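PDB 7CUP: 2,5-dihydroxypyridine 5,6-dioxygenase from Pseudomonas putida KT2440, which catalyses the iron-dependent, oxygen-consuming ring cleavage of 2,5-dihydroxypyridine between carbons 5 and 6, giving N-formylmaleamate in the aerobic breakdown of nicotinate. Local coordinates for residues E201-E205 against I231-F235; V175-G179 against S192-F196; A294-N298 against A338-V342. One frame throughout, in Å; residues are numbered along the deposited sequence.

Contact 1. Residues E201-E205 against I231-F235; sequences EDSAE and IEKGF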
# COMPACT_ATOMS: atom_id res chain seq x y z
N GLU A 201 42.59 29.63 2.86
CA GLU A 201 41.65 30.55 3.55
C GLU A 201 41.92 31.99 3.03
O GLU A 201 43.08 32.34 2.80
CB GLU A 201 41.72 30.31 5.06
CG GLU A 201 40.36 30.38 5.79
CD GLU A 201 39.31 29.31 5.49
OE1 GLU A 201 39.68 28.29 4.88
OE2 GLU A 201 38.11 29.50 5.86
N ASP A 202 40.87 32.75 2.71
CA ASP A 202 40.87 34.19 2.30
C ASP A 202 41.80 34.48 1.11
O ASP A 202 42.33 35.60 1.05
CB ASP A 202 41.23 35.09 3.48
CG ASP A 202 40.54 34.66 4.76
OD1 ASP A 202 39.28 34.69 4.82
OD2 ASP A 202 41.29 34.24 5.68
N SER A 203 41.91 33.57 0.14
CA SER A 203 42.93 33.63 -0.93
C SER A 203 42.33 33.68 -2.34
O SER A 203 43.01 34.25 -3.20
CB SER A 203 43.84 32.47 -0.80
OG SER A 203 44.14 32.30 0.57
N ALA A 204 41.19 33.04 -2.61
CA ALA A 204 40.66 32.95 -4.00
C ALA A 204 40.36 34.35 -4.52
O ALA A 204 39.78 35.16 -3.77
CB ALA A 204 39.44 32.06 -4.07
N GLU A 205 40.68 34.58 -5.80
CA GLU A 205 40.74 35.91 -6.46
C GLU A 205 40.25 35.81 -7.91
O GLU A 205 40.75 34.93 -8.62
CB GLU A 205 42.19 36.44 -6.53
CG GLU A 205 42.68 37.05 -5.23
CD GLU A 205 42.26 38.49 -5.00
OE1 GLU A 205 41.59 38.78 -3.97
OE2 GLU A 205 42.61 39.33 -5.84
N ILE A 231 35.21 37.81 -7.15
CA ILE A 231 35.72 37.11 -5.93
C ILE A 231 36.96 37.85 -5.44
O ILE A 231 37.88 38.08 -6.25
CB ILE A 231 36.01 35.64 -6.28
CG1 ILE A 231 34.71 34.91 -6.66
CG2 ILE A 231 36.73 34.93 -5.14
CD1 ILE A 231 34.92 33.92 -7.79
N GLU A 232 37.00 38.18 -4.15
CA GLU A 232 38.17 38.82 -3.49
C GLU A 232 38.41 38.09 -2.17
O GLU A 232 37.45 37.94 -1.36
CB GLU A 232 37.95 40.32 -3.30
CG GLU A 232 37.87 41.10 -4.61
CD GLU A 232 37.16 42.44 -4.46
OE1 GLU A 232 37.37 43.10 -3.43
OE2 GLU A 232 36.37 42.80 -5.36
N LYS A 233 39.64 37.62 -1.98
CA LYS A 233 40.09 36.98 -0.73
C LYS A 233 39.07 35.88 -0.40
O LYS A 233 38.49 35.92 0.69
CB LYS A 233 40.20 38.02 0.39
CG LYS A 233 41.20 39.15 0.15
CD LYS A 233 41.10 40.27 1.20
CE LYS A 233 39.88 41.15 1.02
NZ LYS A 233 39.35 41.64 2.31
N GLY A 234 38.80 35.01 -1.38
CA GLY A 234 38.00 33.79 -1.19
C GLY A 234 36.50 34.02 -1.06
O GLY A 234 35.80 33.03 -0.78
N PHE A 235 36.01 35.24 -1.25
CA PHE A 235 34.57 35.57 -1.15
C PHE A 235 34.04 36.23 -2.44
O PHE A 235 34.73 37.04 -3.08
CB PHE A 235 34.31 36.44 0.08
CG PHE A 235 34.32 35.68 1.37
CD1 PHE A 235 35.51 35.29 1.95
CD2 PHE A 235 33.13 35.31 1.99
CE1 PHE A 235 35.53 34.56 3.12
CE2 PHE A 235 33.16 34.62 3.18
CZ PHE A 235 34.36 34.23 3.74

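Contact 2. Residues V175-G179 against S192-F196; sequences VTEYG and SGFLF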
# COMPACT_ATOMS: atom_id res chain seq x y z
N VAL A 175 39.87 15.63 -2.46
CA VAL A 175 38.83 14.59 -2.22
C VAL A 175 38.38 14.07 -3.57
O VAL A 175 38.21 14.87 -4.50
CB VAL A 175 37.66 15.15 -1.38
CG1 VAL A 175 36.51 14.16 -1.27
CG2 VAL A 175 38.15 15.55 -0.00
N THR A 176 38.27 12.74 -3.68
CA THR A 176 37.75 12.04 -4.88
C THR A 176 36.37 11.42 -4.60
O THR A 176 36.10 11.03 -3.45
CB THR A 176 38.74 10.97 -5.34
OG1 THR A 176 38.78 9.94 -4.35
CG2 THR A 176 40.11 11.55 -5.56
N GLU A 177 35.54 11.35 -5.64
CA GLU A 177 34.31 10.51 -5.67
C GLU A 177 34.39 9.70 -6.96
O GLU A 177 34.38 10.36 -8.00
CB GLU A 177 33.06 11.39 -5.61
CG GLU A 177 33.03 12.38 -4.48
CD GLU A 177 31.71 13.10 -4.28
OE1 GLU A 177 30.72 12.65 -4.86
OE2 GLU A 177 31.66 14.09 -3.53
N TYR A 178 34.52 8.36 -6.90
CA TYR A 178 34.58 7.43 -8.07
C TYR A 178 33.48 6.35 -7.99
O TYR A 178 33.46 5.43 -8.85
CB TYR A 178 35.96 6.76 -8.22
CG TYR A 178 36.55 6.12 -6.97
CD1 TYR A 178 36.11 4.88 -6.51
CD2 TYR A 178 37.60 6.72 -6.27
CE1 TYR A 178 36.64 4.29 -5.38
CE2 TYR A 178 38.14 6.13 -5.14
CZ TYR A 178 37.67 4.91 -4.68
OH TYR A 178 38.21 4.28 -3.58
N GLY A 179 32.56 6.45 -7.03
CA GLY A 179 31.26 5.74 -7.10
C GLY A 179 31.13 4.54 -6.18
O GLY A 179 30.07 3.88 -6.21
N SER A 192 29.09 9.09 -9.44
CA SER A 192 30.03 10.24 -9.39
C SER A 192 31.13 10.02 -10.44
O SER A 192 30.79 9.61 -11.57
CB SER A 192 30.55 10.48 -7.98
OG SER A 192 31.23 9.34 -7.45
N GLY A 193 32.39 10.33 -10.11
CA GLY A 193 33.47 10.38 -11.11
C GLY A 193 34.05 11.77 -11.24
O GLY A 193 34.07 12.28 -12.36
N PHE A 194 34.53 12.38 -10.15
CA PHE A 194 35.16 13.73 -10.15
C PHE A 194 35.99 13.93 -8.88
O PHE A 194 36.09 13.02 -8.02
CB PHE A 194 34.08 14.80 -10.33
CG PHE A 194 33.05 14.88 -9.23
CD1 PHE A 194 31.98 13.99 -9.19
CD2 PHE A 194 33.10 15.90 -8.29
CE1 PHE A 194 31.03 14.08 -8.18
CE2 PHE A 194 32.11 16.01 -7.30
CZ PHE A 194 31.09 15.08 -7.24
N LEU A 195 36.58 15.11 -8.76
CA LEU A 195 37.50 15.43 -7.65
C LEU A 195 37.54 16.94 -7.45
O LEU A 195 37.16 17.69 -8.37
CB LEU A 195 38.88 14.80 -7.93
CG LEU A 195 39.87 15.62 -8.77
CD1 LEU A 195 41.30 15.09 -8.61
CD2 LEU A 195 39.47 15.60 -10.24
N PHE A 196 37.95 17.36 -6.25
CA PHE A 196 37.97 18.77 -5.83
C PHE A 196 38.90 18.95 -4.62
O PHE A 196 39.25 17.95 -3.97
CB PHE A 196 36.54 19.22 -5.50
CG PHE A 196 35.81 18.28 -4.57
CD1 PHE A 196 35.88 18.45 -3.19
CD2 PHE A 196 35.04 17.25 -5.07
CE1 PHE A 196 35.19 17.59 -2.34
CE2 PHE A 196 34.36 16.39 -4.22
CZ PHE A 196 34.45 16.55 -2.85

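Contact 3. Residues A294-N298 against A338-V342; sequences AFYGN and AGDVV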
# COMPACT_ATOMS: atom_id res chain seq x y z
N ALA A 294 29.23 16.08 -12.37
CA ALA A 294 30.27 15.09 -12.72
C ALA A 294 30.70 15.16 -14.19
O ALA A 294 31.71 14.52 -14.49
CB ALA A 294 29.87 13.68 -12.34
N PHE A 295 29.99 15.83 -15.08
CA PHE A 295 30.23 15.63 -16.53
C PHE A 295 31.71 15.93 -16.86
O PHE A 295 32.31 16.89 -16.33
CB PHE A 295 29.21 16.38 -17.38
CG PHE A 295 29.26 17.90 -17.40
CD1 PHE A 295 30.00 18.57 -18.36
CD2 PHE A 295 28.45 18.66 -16.55
CE1 PHE A 295 29.96 19.95 -18.44
CE2 PHE A 295 28.43 20.04 -16.63
CZ PHE A 295 29.20 20.69 -17.56
N TYR A 296 32.28 15.10 -17.72
CA TYR A 296 33.70 15.13 -18.15
C TYR A 296 34.10 16.56 -18.57
O TYR A 296 33.50 17.12 -19.50
CB TYR A 296 33.84 14.13 -19.30
CG TYR A 296 35.25 13.76 -19.71
CD1 TYR A 296 35.99 12.84 -18.98
CD2 TYR A 296 35.81 14.24 -20.88
CE1 TYR A 296 37.25 12.44 -19.38
CE2 TYR A 296 37.07 13.84 -21.30
CZ TYR A 296 37.80 12.95 -20.54
OH TYR A 296 39.05 12.55 -20.92
N GLY A 297 35.09 17.15 -17.90
CA GLY A 297 35.68 18.43 -18.34
C GLY A 297 34.98 19.67 -17.80
O GLY A 297 35.37 20.77 -18.16
N ASN A 298 34.01 19.53 -16.90
CA ASN A 298 33.40 20.71 -16.25
C ASN A 298 34.44 21.29 -15.28
O ASN A 298 35.39 20.59 -14.91
CB ASN A 298 32.02 20.37 -15.63
CG ASN A 298 32.04 19.62 -14.31
OD1 ASN A 298 33.07 19.50 -13.66
ND2 ASN A 298 30.89 19.11 -13.89
N ALA A 338 39.30 24.12 -22.99
CA ALA A 338 38.01 24.32 -23.70
C ALA A 338 37.02 23.22 -23.30
O ALA A 338 36.36 22.67 -24.18
CB ALA A 338 38.24 24.33 -25.20
N GLY A 339 36.96 22.89 -22.01
CA GLY A 339 36.05 21.89 -21.44
C GLY A 339 36.45 20.46 -21.80
O GLY A 339 35.64 19.57 -21.54
N ASP A 340 37.65 20.24 -22.37
CA ASP A 340 38.16 18.86 -22.63
C ASP A 340 39.32 18.51 -21.69
O ASP A 340 40.24 19.34 -21.52
CB ASP A 340 38.57 18.61 -24.07
CG ASP A 340 38.81 17.12 -24.30
OD1 ASP A 340 38.57 16.34 -23.36
OD2 ASP A 340 39.23 16.76 -25.40
N VAL A 341 39.28 17.30 -21.13
CA VAL A 341 40.32 16.75 -20.22
C VAL A 341 41.56 16.42 -21.05
O VAL A 341 41.44 15.62 -21.99
CB VAL A 341 39.81 15.51 -19.46
CG1 VAL A 341 40.91 14.91 -18.61
CG2 VAL A 341 38.61 15.85 -18.59
N VAL A 342 42.70 17.02 -20.73
CA VAL A 342 43.97 16.83 -21.51
C VAL A 342 45.04 16.16 -20.63
O VAL A 342 45.88 15.48 -21.19
CB VAL A 342 44.48 18.14 -22.14
CG1 VAL A 342 43.56 18.58 -23.27
CG2 VAL A 342 44.68 19.26 -21.13
O HOH W 1 33.02 19.79 -20.59
O HOH W 2 39.68 13.89 -23.14

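Contact 1. Residues E201-E205 against I231-F235
Gly234 N donates to Ala204 O at 2.6 Å with an N-H...O angle of 167°. The donor lies in the carbonyl plane, on a lone pair of the oxygen. A second bond forms one residue back on the turn and one residue forward on the loop. Lys233 N gives its hydrogen to Glu205 OE1 at 3.0 Å. It meets the anti side of the carboxylate, 16° out of its plane. The Glu205 chain is bent about CB-CG (chi2 -82°), which turns its acid back to this backbone N-H. The segment 231-235 is a hairpin tip. A type I' turn from Glu232 to Phe235 joins strands 227-232 and 235-240, and the backbone N and O of these two residues bond to each other in both directions. Gly234 and Lys233, the two middle residues, therefore both point an N-H at the loop 201-205. Ile231 CG2 lies 4.1 Å from Ala204 CB and also touches the Ala204 carbonyl oxygen. Asp202 O touches Lys233 CB at 3.3 Å, at the foot of the lysine chain. Asp202 OD1 comes to the edge of the Phe235 ring, near its plane, 4.1 Å from CE1. Carboxylate and ring are nearly coplanar there. Phe165 of strand 164-168 packs against both Ala204 and Ile231.

Contact 2. Residues V175-G179 against S192-F196
Glu177 O accepts two backbone donors from the facing strand. Phe194 N lies 3.0 Å from Glu177 O, nearly in line with the C=O. Gly193 N approaches the same Glu177 O at 2.9 Å from above the carbonyl plane, with a more bent N-H...O angle of 133°. Glu177 N in turn donates to Phe194 O. Two residues away, Val175 and Phe196 form the next hydrogen-bonded pair. Val175 N reaches Phe196 O at 2.8 Å, almost straight, and Phe196 N returns a bond to Val175 O. The strands run antiparallel, and Gly193 with Phe194, both facing Glu177, make a G1 beta bulge. Gly193 has the positive phi (116°) of that motif. Beyond the bulge, Ser192 OG lies close to Glu177 CB and to Gly179 N, but it makes no hydrogen bond to that N-H and instead bonds to His189 O. The N-H groups of Tyr178 and Gly179 go to the carboxylate of Asp188. Val175, Glu177, Phe194 and Phe196 share one face of the sheet. The Glu177 carboxylate sits between the two rings. The Glu177 chain is extended beyond CG, which carries the carboxylate out to the ends of both rings. Glu177 OE1 is 3.4 Å from Phe194 CZ, in an oblique approach. Glu177 OE2 is 3.6 Å from Phe196 CE2, at the ring edge, with the two planes 77° apart. Val175 CG1 packs on Phe196 CZ at 3.5 Å. The Phe196 ring also meets that of His265, an iron ligand. On the other face, Thr176 and Leu195 pack on helix 136-151, and Thr176 OG1 bonds Arg186.

Contact 3. Residues A294-N298 against A338-V342
The Tyr296 ring carries Val341 CG2 over the centre of one face. This methyl is 3.6 Å from the ring centroid and 11° off the normal, a CH-pi contact. Val341 CB lies 3.4 Å from Tyr296 CZ, so the valine covers the ring from its middle to the phenol end. The two side chains cross at about a right angle. At the ring edge, in its plane, sits a water that is 2.7 Å from Tyr296 OH. The same water donates to Asp340 OD1 and so ties phenol to carboxylate. Asp340 OD1 also approaches Tyr296 CE2, from an oblique direction. The tyrosine hydroxyl has a protein partner as well, Ala349 N, of the last modelled residue. With chi1 at -167°, CG lies opposite the Tyr296 backbone N, and this carries the ring across to Val341. The backbone of segment 294-298 makes a type II beta turn from Phe295 to Asn298, closed by Asn298 N to Phe295 O. It leads from helix 290-294 into strand 299-303. Gly297 takes the third position of the turn with positive phi. It lies against Gly339, which sits between strands 333-337 and 340-341 of another sheet. No direct hydrogen bond links the two segments. Instead, paired CA-H...O contacts join the glycines. Gly297 CA is 3.4 Å from Gly339 O, and Gly339 CA is 3.5 Å from Gly297 O. With no side chain on Gly297, the backbones can come this close. A second water donates to both Tyr296 O, at 2.9 Å, and Gly339 O, at 2.8 Å.

Along the chain contact 2 comes first, then contact 1, then contact 3. Contact 2 is the edge pair of the antiparallel sheet 175-177, 194-197, 263-269, 299-303 and 319-323. The last three of these strands carry the iron ligands His265, Ser302 and Asp320, and the Phe196 side chain of contact 2 is about 7 Å from the iron. Contact 3 joins the turn before strand 299-303 to the sheet ending with strand 340-341, away from the annotated sites. Contacts 2 and 3 touch, Phe194 CD1 to Ala294 CB at 3.8 Å, with centres about 14 Å apart. Contact 1 stands apart, its centre about 24 Å from each of the others, joining the loop after strand 194-197 to a hairpin.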